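Local structure of uncharacterized protein MJ0690 (Methanocaldococcus jannaschii, 3K32) at residues T37-V42 and E170-H175; E157-G162 and Q193-G198. The protein is of unknown function but is a predicted tRNA methyltransferase subunit whose HUP-clan fold and PP-loop signature are consistent with binding of ATP or a related nucleotide. All blocks are in the same frame, centred on the assembly; numbering follows the deposited sequence.

Contact 1: residues T37-V42 and E170-H175; sequences TINFGV and EAEIRH
The C-terminal end of strand 32-39, where the chain leaves the central parallel sheet, meets helix 169-180, and the join is a worked example of one carboxylate serving several backbone N-H groups. E172 points from the helix toward the turn, with CG anti to its carbonyl carbon and the chain extended beyond CG, so that the carboxylate is delivered to the backbone N-H groups of F40, V42 and, just beyond, I43. E172 OE1 accepts from F40 N at 2.7 Å through its syn lone pair, the N-H...O angle being 143°. E172 OE2 takes a weak bond from V42 N at 3.1 Å and a further one from I43 N. The sheet here has strand order 3-2-1-4-5, an arrangement found in Rossmann-like HUP folds, and an Asx turn follows its second strand: N39 OD1 receives G41 N at 3.0 Å, with the donor well above the amide plane. CG anti to its own N brings the N39 amide beside the carboxylate, and chi2 (-114°) turns it until the two planes are only 14° apart. N39 ND2 comes within 3.0 Å of E172 OE2 and is hydrogen-bonded to I43 O. The F40 ring presents its edge to the carboxylate, CD1 lying 3.2 Å from E172 OE1, while I38 CG2 rests on one ring face; helices 68-80 and 84-98 supply further cover for this ring. An alanine in place of E172 would remove the acceptor shared by F40, V42 and I43 and would probably loosen the turn. One helical turn on, H175 packs alongside V42, H175 ND1 lying 3.5 Å from V42 CG1, and H175 also touches I43.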
loop_
_atom_site.group_PDB
_atom_site.type_symbol
_atom_site.label_atom_id
_atom_site.label_comp_id
_atom_site.label_asym_id
_atom_site.label_seq_id
_atom_site.Cartn_x
_atom_site.Cartn_y
_atom_site.Cartn_z
ATOM N N THR B 37 -18.057 -9.989 -3.456
ATOM C CA THR B 37 -17.458 -11.075 -4.204
ATOM C C THR B 37 -18.206 -11.234 -5.527
ATOM O O THR B 37 -19.421 -11.429 -5.542
ATOM C CB THR B 37 -17.571 -12.413 -3.427
ATOM O OG1 THR B 37 -17.009 -12.268 -2.122
ATOM C CG2 THR B 37 -16.840 -13.524 -4.151
ATOM N N ILE B 38 -17.479 -11.140 -6.629
ATOM C CA ILE B 38 -18.054 -11.364 -7.939
ATOM C C ILE B 38 -18.487 -12.809 -8.109
ATOM O O ILE B 38 -17.795 -13.728 -7.664
ATOM C CB ILE B 38 -17.045 -11.047 -9.056
ATOM C CG1 ILE B 38 -16.656 -9.567 -9.029
ATOM C CG2 ILE B 38 -17.588 -11.470 -10.424
ATOM C CD1 ILE B 38 -17.804 -8.638 -8.717
ATOM N N ASN B 39 -19.641 -12.992 -8.749
ATOM C CA ASN B 39 -20.067 -14.292 -9.278
ATOM C C ASN B 39 -20.491 -14.195 -10.746
ATOM O O ASN B 39 -21.085 -13.202 -11.175
ATOM C CB ASN B 39 -21.208 -14.890 -8.451
ATOM C CG ASN B 39 -21.473 -16.325 -8.817
ATOM O OD1 ASN B 39 -22.529 -16.662 -9.355
ATOM N ND2 ASN B 39 -20.481 -17.181 -8.580
ATOM N N PHE B 40 -20.199 -15.224 -11.529
ATOM C CA PHE B 40 -20.497 -15.155 -12.959
ATOM C C PHE B 40 -21.576 -16.148 -13.366
ATOM O O PHE B 40 -21.767 -16.392 -14.556
ATOM C CB PHE B 40 -19.247 -15.417 -13.801
ATOM C CG PHE B 40 -18.157 -14.399 -13.632
ATOM C CD1 PHE B 40 -17.102 -14.634 -12.756
ATOM C CD2 PHE B 40 -18.162 -13.223 -14.373
ATOM C CE1 PHE B 40 -16.069 -13.706 -12.605
ATOM C CE2 PHE B 40 -17.122 -12.282 -14.240
ATOM C CZ PHE B 40 -16.076 -12.526 -13.350
ATOM N N GLY B 41 -22.257 -16.729 -12.377
ATOM C CA GLY B 41 -23.338 -17.670 -12.622
ATOM C C GLY B 41 -22.923 -19.080 -13.024
ATOM O O GLY B 41 -23.774 -19.915 -13.318
ATOM N N VAL B 42 -21.619 -19.343 -13.046
ATOM C CA VAL B 42 -21.092 -20.666 -13.349
ATOM C C VAL B 42 -21.297 -21.603 -12.158
ATOM O O VAL B 42 -22.095 -22.540 -12.231
ATOM C CB VAL B 42 -19.585 -20.612 -13.723
ATOM C CG1 VAL B 42 -19.023 -22.006 -13.869
ATOM C CG2 VAL B 42 -19.380 -19.834 -15.014
ATOM N N GLU B 170 -10.600 -17.631 -10.203
ATOM C CA GLU B 170 -10.067 -18.951 -10.493
ATOM C C GLU B 170 -11.140 -20.050 -10.634
ATOM O O GLU B 170 -11.374 -20.558 -11.725
ATOM C CB GLU B 170 -9.053 -19.317 -9.412
ATOM C CG GLU B 170 -7.781 -19.925 -9.943
ATOM C CD GLU B 170 -6.576 -19.618 -9.072
ATOM O OE1 GLU B 170 -5.939 -18.553 -9.279
ATOM O OE2 GLU B 170 -6.261 -20.448 -8.189
ATOM N N ALA B 171 -11.788 -20.405 -9.530
ATOM C CA ALA B 171 -12.726 -21.524 -9.513
ATOM C C ALA B 171 -13.695 -21.497 -10.686
ATOM O O ALA B 171 -13.863 -22.506 -11.380
ATOM C CB ALA B 171 -13.480 -21.563 -8.203
ATOM N N GLU B 172 -14.332 -20.345 -10.900
ATOM C CA GLU B 172 -15.320 -20.214 -11.971
ATOM C C GLU B 172 -14.660 -20.350 -13.339
ATOM O O GLU B 172 -15.266 -20.863 -14.282
ATOM C CB GLU B 172 -16.151 -18.917 -11.862
ATOM C CG GLU B 172 -17.102 -18.909 -10.655
ATOM C CD GLU B 172 -18.324 -17.995 -10.808
ATOM O OE1 GLU B 172 -18.186 -16.756 -10.666
ATOM O OE2 GLU B 172 -19.435 -18.525 -11.033
ATOM N N ILE B 173 -13.412 -19.904 -13.441
ATOM C CA ILE B 173 -12.675 -20.058 -14.681
ATOM C C ILE B 173 -12.311 -21.526 -14.853
ATOM O O ILE B 173 -12.536 -22.125 -15.907
ATOM C CB ILE B 173 -11.413 -19.202 -14.681
ATOM C CG1 ILE B 173 -11.790 -17.731 -14.465
ATOM C CG2 ILE B 173 -10.622 -19.405 -15.980
ATOM C CD1 ILE B 173 -10.641 -16.767 -14.608
ATOM N N ARG B 174 -11.761 -22.095 -13.787
ATOM C CA ARG B 174 -11.384 -23.491 -13.748
ATOM C C ARG B 174 -12.551 -24.341 -14.241
ATOM O O ARG B 174 -12.377 -25.249 -15.060
ATOM C CB ARG B 174 -11.012 -23.873 -12.314
ATOM C CG ARG B 174 -9.826 -24.814 -12.187
ATOM C CD ARG B 174 -9.226 -24.747 -10.785
ATOM N NE ARG B 174 -9.280 -26.039 -10.098
ATOM C CZ ARG B 174 -8.564 -26.348 -9.017
ATOM N NH1 ARG B 174 -7.727 -25.459 -8.495
ATOM N NH2 ARG B 174 -8.678 -27.549 -8.460
ATOM N N HIS B 175 -13.745 -24.027 -13.757
ATOM C CA HIS B 175 -14.911 -24.826 -14.079
ATOM C C HIS B 175 -15.222 -24.838 -15.570
ATOM O O HIS B 175 -15.486 -25.892 -16.153
ATOM C CB HIS B 175 -16.122 -24.331 -13.311
ATOM C CG HIS B 175 -17.209 -25.350 -13.201
ATOM N ND1 HIS B 175 -18.293 -25.377 -14.053
ATOM C CD2 HIS B 175 -17.369 -26.389 -12.353
ATOM C CE1 HIS B 175 -19.081 -26.384 -13.727
ATOM N NE2 HIS B 175 -18.544 -27.016 -12.697
#

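Contact 2: residues E157-G162 and Q193-G198; sequences EEIKSG and QTRVVG
Strand segments 157-159 and 193-198 run antiparallel with a marked twist, their N-to-C directions 134° apart. E157 and R195 form a hydrogen-bonded pair: R195 N reaches E157 O at a very short 2.5 Å, nearly along the C=O axis, and E157 N returns a bond to R195 O at 3.0 Å. E158 and T194 make the non-hydrogen-bonded pair that follows, with CA-H...O contacts from T194 CA to E157 O and from E158 CA to Q193 O. Toward the end of the pairing, I159 N still gives a straight bond to Q193 O at 2.6 Å, whereas the reverse bond from Q193 N to I159 O is weak. I159 is the apolar centre of one face. I159 CB lies 3.2 Å from Q193 CB, unusually close as modelled, and I159 CD1 extends over to the edge of the R195 guanidinium, 3.7 Å from R195 NE. R195 starts with CG anti to its backbone N and bends at chi3 (-56°), which turns the guanidinium back across the isoleucine at about a right angle. On the other face, T194 CG2 lies 3.5 Å from E157 O. K160 is the centre of an inverse gamma turn; its NZ makes a salt bridge to E158 OE1 at 3.2 Å and donates to S161 OG, drawing the lysine back over the turn. A classic beta bulge interrupts the regular pairing, V197 and G198 both facing I155. The resulting two-stranded antiparallel sheet is separate from the parallel one: Q193 and R195 touch S166 and K164 of the loop after strand 154-159, whereas T194 and V196 pack on K17, the lysine of the SGGKDS PP-loop signature, at the start of helix 17-28.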
loop_
_atom_site.group_PDB
_atom_site.type_symbol
_atom_site.label_atom_id
_atom_site.label_comp_id
_atom_site.label_asym_id
_atom_site.label_seq_id
_atom_site.Cartn_x
_atom_site.Cartn_y
_atom_site.Cartn_z
ATOM N N GLU B 157 -5.582 -21.909 9.103
ATOM C CA GLU B 157 -5.542 -23.343 8.846
ATOM C C GLU B 157 -5.434 -23.602 7.361
ATOM O O GLU B 157 -5.971 -22.835 6.575
ATOM C CB GLU B 157 -6.804 -24.003 9.373
ATOM C CG GLU B 157 -6.582 -25.390 9.909
ATOM C CD GLU B 157 -7.876 -26.054 10.306
ATOM O OE1 GLU B 157 -7.913 -26.678 11.389
ATOM O OE2 GLU B 157 -8.858 -25.941 9.538
ATOM N N GLU B 158 -4.761 -24.688 6.977
ATOM C CA GLU B 158 -4.582 -25.016 5.556
ATOM C C GLU B 158 -5.730 -25.848 4.934
ATOM O O GLU B 158 -6.228 -26.794 5.543
ATOM C CB GLU B 158 -3.226 -25.702 5.319
ATOM C CG GLU B 158 -3.272 -27.237 5.310
ATOM C CD GLU B 158 -2.886 -27.846 3.961
ATOM O OE1 GLU B 158 -3.756 -27.915 3.063
ATOM O OE2 GLU B 158 -1.718 -28.266 3.798
ATOM N N ILE B 159 -6.135 -25.473 3.718
ATOM C CA ILE B 159 -7.141 -26.199 2.936
ATOM C C ILE B 159 -6.433 -27.043 1.875
ATOM O O ILE B 159 -5.684 -26.510 1.048
ATOM C CB ILE B 159 -8.121 -25.227 2.212
ATOM C CG1 ILE B 159 -8.696 -24.187 3.180
ATOM C CG2 ILE B 159 -9.235 -25.991 1.495
ATOM C CD1 ILE B 159 -9.493 -23.081 2.495
ATOM N N LYS B 160 -6.689 -28.348 1.880
ATOM C CA LYS B 160 -5.883 -29.290 1.095
ATOM C C LYS B 160 -6.219 -29.387 -0.401
ATOM O O LYS B 160 -6.981 -30.260 -0.822
ATOM C CB LYS B 160 -5.917 -30.688 1.727
ATOM C CG LYS B 160 -4.663 -31.525 1.472
ATOM C CD LYS B 160 -3.495 -31.037 2.322
ATOM C CE LYS B 160 -2.348 -30.534 1.468
ATOM N NZ LYS B 160 -2.801 -29.501 0.498
ATOM N N SER B 161 -5.642 -28.482 -1.191
ATOM C CA SER B 161 -5.572 -28.625 -2.652
ATOM C C SER B 161 -6.897 -28.508 -3.426
ATOM O O SER B 161 -7.121 -27.525 -4.132
ATOM C CB SER B 161 -4.862 -29.935 -3.023
ATOM O OG SER B 161 -3.597 -30.032 -2.386
ATOM N N GLY B 162 -7.755 -29.518 -3.311
ATOM C CA GLY B 162 -8.990 -29.548 -4.076
ATOM C C GLY B 162 -10.186 -30.072 -3.303
ATOM O O GLY B 162 -10.772 -31.094 -3.660
ATOM N N GLN B 193 -4.258 -23.526 0.098
ATOM C CA GLN B 193 -5.301 -22.624 0.540
ATOM C C GLN B 193 -5.118 -22.484 2.044
ATOM O O GLN B 193 -4.864 -23.463 2.736
ATOM C CB GLN B 193 -6.696 -23.163 0.204
ATOM C CG GLN B 193 -7.199 -22.837 -1.203
ATOM C CD GLN B 193 -8.702 -23.074 -1.371
ATOM O OE1 GLN B 193 -9.130 -24.089 -1.926
ATOM N NE2 GLN B 193 -9.505 -22.129 -0.890
ATOM N N THR B 194 -5.201 -21.262 2.547
ATOM C CA THR B 194 -5.192 -21.049 3.988
ATOM C C THR B 194 -6.514 -20.416 4.385
ATOM O O THR B 194 -6.930 -19.412 3.815
ATOM C CB THR B 194 -4.027 -20.153 4.438
ATOM O OG1 THR B 194 -2.786 -20.791 4.121
ATOM C CG2 THR B 194 -4.094 -19.910 5.935
ATOM N N ARG B 195 -7.180 -21.023 5.355
ATOM C CA ARG B 195 -8.471 -20.541 5.824
ATOM C C ARG B 195 -8.310 -19.639 7.051
ATOM O O ARG B 195 -7.651 -20.004 8.028
ATOM C CB ARG B 195 -9.391 -21.727 6.144
ATOM C CG ARG B 195 -10.801 -21.346 6.556
ATOM C CD ARG B 195 -11.690 -22.580 6.698
ATOM N NE ARG B 195 -11.702 -23.364 5.463
ATOM C CZ ARG B 195 -12.328 -24.530 5.310
ATOM N NH1 ARG B 195 -13.008 -25.061 6.320
ATOM N NH2 ARG B 195 -12.275 -25.167 4.141
ATOM N N VAL B 196 -8.898 -18.451 6.977
ATOM C CA VAL B 196 -9.078 -17.639 8.160
ATOM C C VAL B 196 -10.149 -18.323 8.981
ATOM O O VAL B 196 -11.319 -18.348 8.591
ATOM C CB VAL B 196 -9.559 -16.211 7.813
ATOM C CG1 VAL B 196 -10.076 -15.511 9.058
ATOM C CG2 VAL B 196 -8.434 -15.407 7.177
ATOM N N VAL B 197 -9.757 -18.902 10.105
ATOM C CA VAL B 197 -10.744 -19.550 10.956
ATOM C C VAL B 197 -11.243 -18.636 12.084
ATOM O O VAL B 197 -12.373 -18.762 12.541
ATOM C CB VAL B 197 -10.250 -20.907 11.487
ATOM C CG1 VAL B 197 -8.828 -20.802 11.983
ATOM C CG2 VAL B 197 -11.183 -21.431 12.574
ATOM N N GLY B 198 -10.416 -17.691 12.506
ATOM C CA GLY B 198 -10.835 -16.788 13.553
ATOM C C GLY B 198 -9.951 -15.586 13.711
ATOM O O GLY B 198 -8.968 -15.410 12.977
#

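From the N terminus the chain runs through strand 8-12 and helix 17-28 into strand 32-39, whose end opens segment 37-42, then through the rest of the parallel sheet and its helices to strand 154-159, which carries 157-162. Segment 170-175 follows on helix 169-180 and closes contact 1, spanning 127 intervening residues. Contact 2 closes last, when 193-198 returns beside 157-162 after only 30 residues, a span that includes 170-175. The segments therefore alternate, and the two closures cross. Their centres lie 19 Å apart and they do not touch. Contact 1 joins the late helix to the parallel sheet, while contact 2 builds the separate antiparallel pair beside helix 17-28.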